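Long-range contact in endo-1,3-beta-glucanase, family GH16 (Zobellia galactanivorans, PDB 5FUI), which probably binds the storage glucan laminarin through a family 6 carbohydrate-binding module at the end of a marine laminarinase: residues G37-G42 / W123-I128. Residues are numbered along the deposited sequence; the frame is centred on the assembly and turned at random.
Sequences GYINNG and WNINWI. With MG (magnesium ion), chain E; APY (2-aminomethyl-pyridine), chain D; GOL (glycerol), chain B.
Ile-39 lies over the indole of Trp-123, joining the loop between strands 34-37 and 44-52 to the start of strand 124-131 in the beta-sandwich of this family 6 carbohydrate-binding module. Its CB, which points toward the 123-128 segment, sits 3.4 Å from Trp-123 O. At CB the side chain forks. CG2, anti to the backbone N, sits above and just outside the NE1-CE2-CZ2 rim of the indole, 3.7 Å from CE2 of Trp-123; CG1, anti to the carbonyl carbon (chi1 -54°), passes 3.3 Å from Trp-123 O. From there CD1 reaches over the six-membered ring, 3.7 Å from its centroid and 7° off the normal, a CH-pi contact, while brushing Ile-125 CG2 at 4.2 Å. A beta-branched residue suits this place because one arm can sit over the six-membered ring while the other packs at the rim beside it. The tryptophan is steadied by its NE1, hydrogen-bonded to Ser-118 OG, and by stacking with Phe-73.

No direct hydrogen bond joins the segments; a water links them, accepting from Ile-39 N and donating to Trp-123 O. Gly-37 fits closely against Asn-124, its CA 3.3 Å from ND2, where a CB would come tight against that nitrogen, so a residue without one suits the place. A glycerol, probably from the crystallisation liquor, lies over one face of the Tyr-38 ring, in the region where an aminomethylpyridine also binds. The glycerol O3 has three polar partners: the bridging water, Tyr-38 N in a nearly straight bond (171°), and Asn-124 ND2 at 2.6 Å.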
ATOM      1  N   GLY A  37      10.346  -4.295  -0.107  1.00 12.05           N
ATOM      2  CA  GLY A  37      10.402  -5.729   0.075  1.00 10.96           C
ATOM      3  C   GLY A  37      10.808  -6.093   1.515  1.00 10.34           C
ATOM      4  O   GLY A  37      10.914  -5.205   2.370  1.00 11.60           O
ATOM      5  N   TYR A  38      11.028  -7.398   1.701  1.00 10.44           N
ATOM      6  CA  TYR A  38      11.427  -7.942   3.004  1.00 11.98           C
ATOM      7  C   TYR A  38      10.426  -7.455   4.086  1.00 11.05           C
ATOM      8  O   TYR A  38      10.764  -7.041   5.207  1.00 12.25           O
ATOM      9  CB  TYR A  38      12.875  -7.538   3.378  1.00 12.83           C
ATOM     10  CG  TYR A  38      13.841  -8.030   2.322  1.00 15.99           C
ATOM     11  CD1 TYR A  38      14.195  -9.400   2.286  1.00 20.79           C
ATOM     12  CD2 TYR A  38      14.198  -7.210   1.251  1.00 15.69           C
ATOM     13  CE1 TYR A  38      15.000  -9.916   1.245  1.00 23.44           C
ATOM     14  CE2 TYR A  38      15.065  -7.663   0.238  1.00 21.08           C
ATOM     15  CZ  TYR A  38      15.401  -9.040   0.205  1.00 18.54           C
ATOM     16  OH  TYR A  38      16.229  -9.474  -0.854  1.00 26.01           O
ATOM     17  N   ILE A  39       9.143  -7.630   3.754  1.00 10.06           N
ATOM     18  CA  ILE A  39       8.042  -7.224   4.597  1.00  9.36           C
ATOM     19  C   ILE A  39       7.618  -8.444   5.425  1.00 10.94           C
ATOM     20  O   ILE A  39       7.422  -9.534   4.913  1.00 13.45           O
ATOM     21  CB  ILE A  39       6.861  -6.714   3.718  1.00 10.49           C
ATOM     22  CG1 ILE A  39       7.343  -5.603   2.754  1.00  8.08           C
ATOM     23  CG2 ILE A  39       5.687  -6.249   4.659  1.00 11.93           C
ATOM     24  CD1 ILE A  39       6.149  -4.907   2.046  1.00 10.18           C
ATOM     25  N   ASN A  40       7.591  -8.214   6.727  1.00 10.79           N
ATOM     26  CA  ASN A  40       7.271  -9.244   7.696  1.00 11.62           C
ATOM     27  C   ASN A  40       5.943  -8.976   8.388  1.00 10.72           C
ATOM     28  O   ASN A  40       5.365  -7.937   8.205  1.00 12.06           O
ATOM     29  CB  ASN A  40       8.382  -9.336   8.761  1.00 13.76           C
ATOM     30  CG  ASN A  40       9.702  -9.711   8.167  1.00 13.40           C
ATOM     31  OD1 ASN A  40      10.718  -9.106   8.529  1.00 17.46           O
ATOM     32  ND2 ASN A  40       9.741 -10.670   7.361  1.00 15.28           N
ATOM     33  N   ASN A  41       5.472  -9.907   9.193  1.00 12.81           N
ATOM     34  CA  ASN A  41       4.317  -9.606  10.055  1.00 13.49           C
ATOM     35  C   ASN A  41       4.739  -8.384  10.902  1.00 11.03           C
ATOM     36  O   ASN A  41       5.820  -8.410  11.508  1.00 14.86           O
ATOM     37  CB  ASN A  41       4.104 -10.789  11.024  1.00 14.93           C
ATOM     38  CG  ASN A  41       3.558 -12.028  10.349  1.00 16.12           C
ATOM     39  OD1 ASN A  41       3.582 -12.171   9.168  1.00 14.16           O
ATOM     40  ND2 ASN A  41       2.941 -12.912  11.155  1.00 28.46           N
ATOM     41  N   GLY A  42       3.864  -7.399  11.033  1.00 11.33           N
ATOM     42  CA  GLY A  42       4.141  -6.272  11.884  1.00 12.57           C
ATOM     43  C   GLY A  42       4.993  -5.169  11.299  1.00 11.85           C
ATOM     44  O   GLY A  42       5.151  -4.073  11.893  1.00 12.65           O
ATOM     45  N   TRP A 123       5.153 -10.265   1.096  1.00 11.29           N
ATOM     46  CA  TRP A 123       4.636  -9.551  -0.071  1.00 10.13           C
ATOM     47  C   TRP A 123       5.472  -8.321  -0.308  1.00  9.85           C
ATOM     48  O   TRP A 123       6.200  -7.832   0.609  1.00  9.92           O
ATOM     49  CB  TRP A 123       3.125  -9.186   0.091  1.00 10.57           C
ATOM     50  CG  TRP A 123       2.856  -8.370   1.360  1.00  9.13           C
ATOM     51  CD1 TRP A 123       2.761  -8.876   2.641  1.00 10.82           C
ATOM     52  CD2 TRP A 123       2.706  -6.915   1.469  1.00  9.04           C
ATOM     53  NE1 TRP A 123       2.489  -7.852   3.553  1.00 10.46           N
ATOM     54  CE2 TRP A 123       2.495  -6.634   2.861  1.00  9.69           C
ATOM     55  CE3 TRP A 123       2.732  -5.835   0.556  1.00 10.84           C
ATOM     56  CZ2 TRP A 123       2.321  -5.339   3.330  1.00  9.04           C
ATOM     57  CZ3 TRP A 123       2.487  -4.531   1.060  1.00 10.48           C
ATOM     58  CH2 TRP A 123       2.305  -4.315   2.421  1.00  9.85           C
ATOM     59  N   ASN A 124       5.459  -7.891  -1.599  1.00  8.73           N
ATOM     60  CA  ASN A 124       6.211  -6.662  -2.021  1.00  8.93           C
ATOM     61  C   ASN A 124       5.222  -5.623  -2.505  1.00  9.22           C
ATOM     62  O   ASN A 124       4.093  -6.018  -2.988  1.00  8.97           O
ATOM     63  CB  ASN A 124       7.152  -6.958  -3.163  1.00  9.78           C
ATOM     64  CG  ASN A 124       8.340  -7.863  -2.789  1.00 10.43           C
ATOM     65  OD1 ASN A 124       8.933  -8.493  -3.717  1.00 14.10           O
ATOM     66  ND2 ASN A 124       8.658  -7.987  -1.542  1.00  9.02           N
ATOM     67  N   ILE A 125       5.567  -4.333  -2.474  1.00  8.84           N
ATOM     68  CA  ILE A 125       4.698  -3.332  -3.079  1.00  8.54           C
ATOM     69  C   ILE A 125       5.519  -2.245  -3.789  1.00  9.10           C
ATOM     70  O   ILE A 125       6.518  -1.765  -3.255  1.00  9.70           O
ATOM     71  CB  ILE A 125       3.740  -2.742  -1.994  1.00  8.10           C
ATOM     72  CG1 ILE A 125       2.884  -1.665  -2.644  1.00  8.65           C
ATOM     73  CG2 ILE A 125       4.571  -2.170  -0.765  1.00 10.82           C
ATOM     74  CD1 ILE A 125       1.663  -1.298  -1.789  1.00 10.03           C
ATOM     75  N   ASN A 126       5.048  -1.883  -4.975  1.00  7.98           N
ATOM     76  CA  ASN A 126       5.721  -0.945  -5.854  1.00  9.02           C
ATOM     77  C   ASN A 126       5.132   0.495  -5.674  1.00  9.46           C
ATOM     78  O   ASN A 126       5.891   1.480  -5.459  1.00 11.22           O
ATOM     79  CB  ASN A 126       5.604  -1.410  -7.335  1.00  9.78           C
ATOM     80  CG  ASN A 126       6.281  -0.492  -8.333  1.00 12.94           C
ATOM     81  OD1 ASN A 126       7.020   0.401  -7.984  1.00 13.89           O
ATOM     82  ND2 ASN A 126       6.027  -0.746  -9.633  1.00 12.24           N
ATOM     83  N   TRP A 127       3.795   0.589  -5.694  1.00  9.81           N
ATOM     84  CA  TRP A 127       3.144   1.889  -5.576  1.00  9.58           C
ATOM     85  C   TRP A 127       1.692   1.659  -5.170  1.00  8.30           C
ATOM     86  O   TRP A 127       1.175   0.557  -5.159  1.00 10.44           O
ATOM     87  CB  TRP A 127       3.218   2.735  -6.914  1.00 10.66           C
ATOM     88  CG  TRP A 127       2.890   2.042  -8.183  1.00 10.07           C
ATOM     89  CD1 TRP A 127       3.790   1.688  -9.200  1.00 10.39           C
ATOM     90  CD2 TRP A 127       1.564   1.626  -8.640  1.00 10.73           C
ATOM     91  NE1 TRP A 127       3.090   1.065 -10.254  1.00 11.85           N
ATOM     92  CE2 TRP A 127       1.756   1.022  -9.977  1.00 10.77           C
ATOM     93  CE3 TRP A 127       0.237   1.707  -8.108  1.00 10.00           C
ATOM     94  CZ2 TRP A 127       0.696   0.574 -10.747  1.00 11.32           C
ATOM     95  CZ3 TRP A 127      -0.808   1.172  -8.901  1.00 10.74           C
ATOM     96  CH2 TRP A 127      -0.579   0.609 -10.157  1.00 12.09           C
ATOM     97  N   ILE A 128       1.087   2.798  -4.815  1.00  9.80           N
ATOM     98  CA  ILE A 128      -0.303   2.953  -4.467  1.00  9.44           C
ATOM     99  C   ILE A 128      -0.902   4.005  -5.440  1.00 10.54           C
ATOM    100  O   ILE A 128      -0.232   5.018  -5.748  1.00 11.84           O
ATOM    101  CB  ILE A 128      -0.505   3.445  -2.998  1.00  9.77           C
ATOM    102  CG1 ILE A 128       0.230   2.529  -1.994  1.00 11.30           C
ATOM    103  CG2 ILE A 128      -2.007   3.554  -2.680  1.00 10.20           C
ATOM    104  CD1 ILE A 128       1.472   3.172  -1.410  1.00 16.67           C
TER
HETATM  105 MG    MG E1386       7.944   2.020  -6.536  1.00 10.89          MG
HETATM  106  N   APY D 133      12.094 -14.661   1.903  1.00 33.20           N
HETATM  107  CM  APY D 133      12.293 -13.193   1.696  1.00 32.31           C
HETATM  108  C2  APY D 133      11.413 -12.347   2.618  1.00 30.77           C
HETATM  109  C3  APY D 133      11.976 -11.833   3.847  1.00 28.59           C
HETATM  110  C4  APY D 133      11.180 -11.031   4.707  1.00 25.84           C
HETATM  111  C5  APY D 133       9.823 -10.862   4.229  1.00 26.28           C
HETATM  112  C6  APY D 133       9.279 -11.383   3.075  1.00 22.81           C
HETATM  113  N1  APY D 133      10.076 -12.114   2.250  1.00 33.07           N
HETATM  114  C1  GOL B 131      13.208 -10.821  -2.652  1.00 22.99           C
HETATM  115  O1  GOL B 131      14.103  -9.940  -3.471  1.00 27.53           O
HETATM  116  C2  GOL B 131      12.341  -9.786  -1.941  1.00 15.51           C
HETATM  117  O2  GOL B 131      11.611  -9.174  -3.011  1.00 12.70           O
HETATM  118  C3  GOL B 131      11.432 -10.385  -0.890  1.00 12.88           C
HETATM  119  O3  GOL B 131      10.565  -9.356  -0.317  1.00 13.72           O
HETATM  120  O   HOH W   1       8.374  -9.375   1.458  1.00 13.55           O
HETATM  121  O   HOH W   2       9.136   3.226  -8.148  1.00 30.25           O